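Local coordinates for proline dehydrogenase (Deinococcus radiodurans, PDB 4H6Q), which oxidises L-proline to delta-1-pyrroline-5-carboxylate with FAD as cofactor, passing the electrons to a quinone in the first step of proline breakdown to glutamate, at residues Q47-Q50 against A51-D55. Sequence-based numbering, arbitrary orientation.
Sequences QAVQ and ALERD
The R54 guanidinium turns one face to the backbone of the preceding helical turn, where Q50 O lies 3.7 Å above its plane, displaced toward the rim, beside CA of A51. Its edge is given to two waters lying in the plane. One accepts from R54 NH2 at 2.9 Å and donates to Q47 O; the other accepts from NH1 and donates to Q50 OE1 at 2.8 Å. The arginine and glutamine side chains, one turn apart, are thus joined through water, while Q50 CB comes within 3.9 Å of R54 NH1 in van der Waals contact and R54 CG lies 3.4 Å from Q50 O. A bend at chi3 (-64°) folds the arginine back along the helix, whereas the Q50 chain runs extended beyond CG.

Beneath this surface lies the i to i+4 ladder of an alpha-helix: A51, L52, E53 and R54 N donate to the carbonyls of Q47, A48, V49 and Q50. The E53 N to V49 O bond, 2.9 Å long, runs almost in line with the carbonyl, while the other three donors are tilted 23 to 25° from the carbonyl plane. Q47 O is gripped twice, by A51 N and by the water that also binds R54 NH2. On another side of the helix, the V49 and E53 side chains cross at a slant, with V49 CG1 4.0 Å from E53 OE2, and V49, A48 and L52 pack on strand 277-283 of the beta8-alpha8 barrel through L281 and V279.

The helix is thus amphipathic, apolar toward the barrel and hydrated outside. Near its C-terminal end, the arginine's positive charge beside Q50 O and water-linked to Q47 O probably interacts favourably with the helix dipole.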
ATOM      1  N   GLN A  47     -13.011 -13.122  -1.190  1.00 13.47           N
ATOM      2  CA  GLN A  47     -14.370 -12.791  -1.646  1.00 14.50           C
ATOM      3  C   GLN A  47     -14.503 -11.290  -1.976  1.00 14.19           C
ATOM      4  O   GLN A  47     -15.144 -10.917  -2.985  1.00 13.76           O
ATOM      5  CB  GLN A  47     -15.422 -13.204  -0.616  1.00 17.58           C
ATOM      6  CG  GLN A  47     -15.620 -14.730  -0.561  1.00 23.40           C
ATOM      7  CD  GLN A  47     -16.376 -15.211   0.668  1.00 29.56           C
ATOM      8  OE1 GLN A  47     -16.623 -14.440   1.604  1.00 34.11           O
ATOM      9  NE2 GLN A  47     -16.731 -16.506   0.686  1.00 30.73           N
ATOM     10  N   ALA A  48     -13.879 -10.432  -1.169  1.00 12.60           N
ATOM     11  CA  ALA A  48     -13.960  -9.008  -1.429  1.00 11.65           C
ATOM     12  C   ALA A  48     -13.201  -8.655  -2.692  1.00 11.99           C
ATOM     13  O   ALA A  48     -13.654  -7.797  -3.464  1.00 12.38           O
ATOM     14  CB  ALA A  48     -13.432  -8.203  -0.218  1.00 13.84           C
ATOM     15  N   VAL A  49     -12.032  -9.265  -2.937  1.00 10.60           N
ATOM     16  CA  VAL A  49     -11.323  -9.017  -4.188  1.00 11.51           C
ATOM     17  C   VAL A  49     -12.117  -9.506  -5.399  1.00 11.78           C
ATOM     18  O   VAL A  49     -12.193  -8.803  -6.412  1.00 12.42           O
ATOM     19  CB  VAL A  49      -9.910  -9.630  -4.188  1.00 14.36           C
ATOM     20  CG1 VAL A  49      -9.229  -9.465  -5.578  1.00 15.49           C
ATOM     21  CG2 VAL A  49      -9.067  -8.955  -3.122  1.00 15.71           C
ATOM     22  N   GLN A  50     -12.773 -10.671  -5.287  1.00 11.55           N
ATOM     23  CA  GLN A  50     -13.589 -11.155  -6.394  1.00 13.14           C
ATOM     24  C   GLN A  50     -14.735 -10.185  -6.705  1.00 13.77           C
ATOM     25  O   GLN A  50     -15.063  -9.942  -7.873  1.00 14.51           O
ATOM     26  CB  GLN A  50     -14.105 -12.561  -6.087  1.00 14.84           C
ATOM     27  CG  GLN A  50     -12.973 -13.605  -6.107  1.00 15.92           C
ATOM     28  CD  GLN A  50     -13.408 -14.960  -5.675  1.00 17.16           C
ATOM     29  OE1 GLN A  50     -14.299 -15.098  -4.812  1.00 19.11           O
ATOM     30  NE2 GLN A  50     -12.780 -15.989  -6.237  1.00 20.37           N
ATOM     31  N   ALA A  51     -15.325  -9.600  -5.659  1.00 12.20           N
ATOM     32  CA  ALA A  51     -16.375  -8.612  -5.860  1.00 13.95           C
ATOM     33  C   ALA A  51     -15.839  -7.366  -6.562  1.00 13.20           C
ATOM     34  O   ALA A  51     -16.527  -6.824  -7.443  1.00 16.12           O
ATOM     35  CB  ALA A  51     -17.098  -8.264  -4.552  1.00 14.36           C
ATOM     36  N   LEU A  52     -14.661  -6.875  -6.168  1.00 12.85           N
ATOM     37  CA  LEU A  52     -14.057  -5.735  -6.850  1.00 12.66           C
ATOM     38  C   LEU A  52     -13.806  -6.047  -8.326  1.00 13.41           C
ATOM     39  O   LEU A  52     -14.091  -5.217  -9.204  1.00 14.18           O
ATOM     40  CB  LEU A  52     -12.728  -5.325  -6.182  1.00 13.62           C
ATOM     41  CG  LEU A  52     -12.850  -4.639  -4.823  1.00 16.34           C
ATOM     42  CD1 LEU A  52     -11.485  -4.651  -4.127  1.00 16.85           C
ATOM     43  CD2 LEU A  52     -13.331  -3.206  -5.008  1.00 16.98           C
ATOM     44  N   GLU A  53     -13.284  -7.238  -8.621  1.00 13.79           N
ATOM     45  CA  GLU A  53     -12.943  -7.601 -10.011  1.00 14.94           C
ATOM     46  C   GLU A  53     -14.181  -7.679 -10.879  1.00 15.65           C
ATOM     47  O   GLU A  53     -14.127  -7.323 -12.062  1.00 17.40           O
ATOM     48  CB  GLU A  53     -12.122  -8.918 -10.039  1.00 15.60           C
ATOM     49  CG  GLU A  53     -10.677  -8.734  -9.469  1.00 17.59           C
ATOM     50  CD  GLU A  53      -9.669  -9.893  -9.762  1.00 21.92           C
ATOM     51  OE1 GLU A  53     -10.031 -10.941 -10.331  1.00 23.62           O
ATOM     52  OE2 GLU A  53      -8.465  -9.721  -9.457  1.00 24.18           O
ATOM     53  N   ARG A  54     -15.305  -8.107 -10.297  1.00 17.78           N
ATOM     54  CA  ARG A  54     -16.558  -8.117 -11.062  1.00 19.45           C
ATOM     55  C   ARG A  54     -16.989  -6.697 -11.494  1.00 20.48           C
ATOM     56  O   ARG A  54     -17.738  -6.530 -12.480  1.00 23.43           O
ATOM     57  CB  ARG A  54     -17.699  -8.880 -10.328  1.00 20.66           C
ATOM     58  CG  ARG A  54     -17.440 -10.388 -10.228  1.00 21.53           C
ATOM     59  CD  ARG A  54     -18.638 -11.181  -9.702  1.00 20.79           C
ATOM     60  NE  ARG A  54     -18.966 -10.827  -8.330  1.00 18.27           N
ATOM     61  CZ  ARG A  54     -18.565 -11.494  -7.241  1.00 17.36           C
ATOM     62  NH1 ARG A  54     -17.792 -12.565  -7.321  1.00 19.18           N
ATOM     63  NH2 ARG A  54     -18.962 -11.103  -6.043  1.00 16.87           N
ATOM     64  N   ASP A  55     -16.494  -5.683 -10.791  1.00 20.26           N
ATOM     65  CA  ASP A  55     -16.776  -4.278 -11.114  1.00 21.56           C
ATOM     66  C   ASP A  55     -15.584  -3.602 -11.837  1.00 18.97           C
ATOM     67  O   ASP A  55     -15.527  -2.371 -11.975  1.00 19.76           O
ATOM     68  CB  ASP A  55     -17.063  -3.492  -9.828  1.00 25.71           C
ATOM     69  CG  ASP A  55     -18.467  -3.728  -9.271  1.00 28.82           C
ATOM     70  OD1 ASP A  55     -19.319  -4.264  -9.997  1.00 30.18           O
ATOM     71  OD2 ASP A  55     -18.725  -3.368  -8.093  1.00 31.12           O
TER
HETATM   72  O   HOH W   1     -17.617 -12.107  -3.647  1.00 20.28           O
HETATM   73  O   HOH W   2     -17.004 -14.466  -5.132  1.00 25.28           O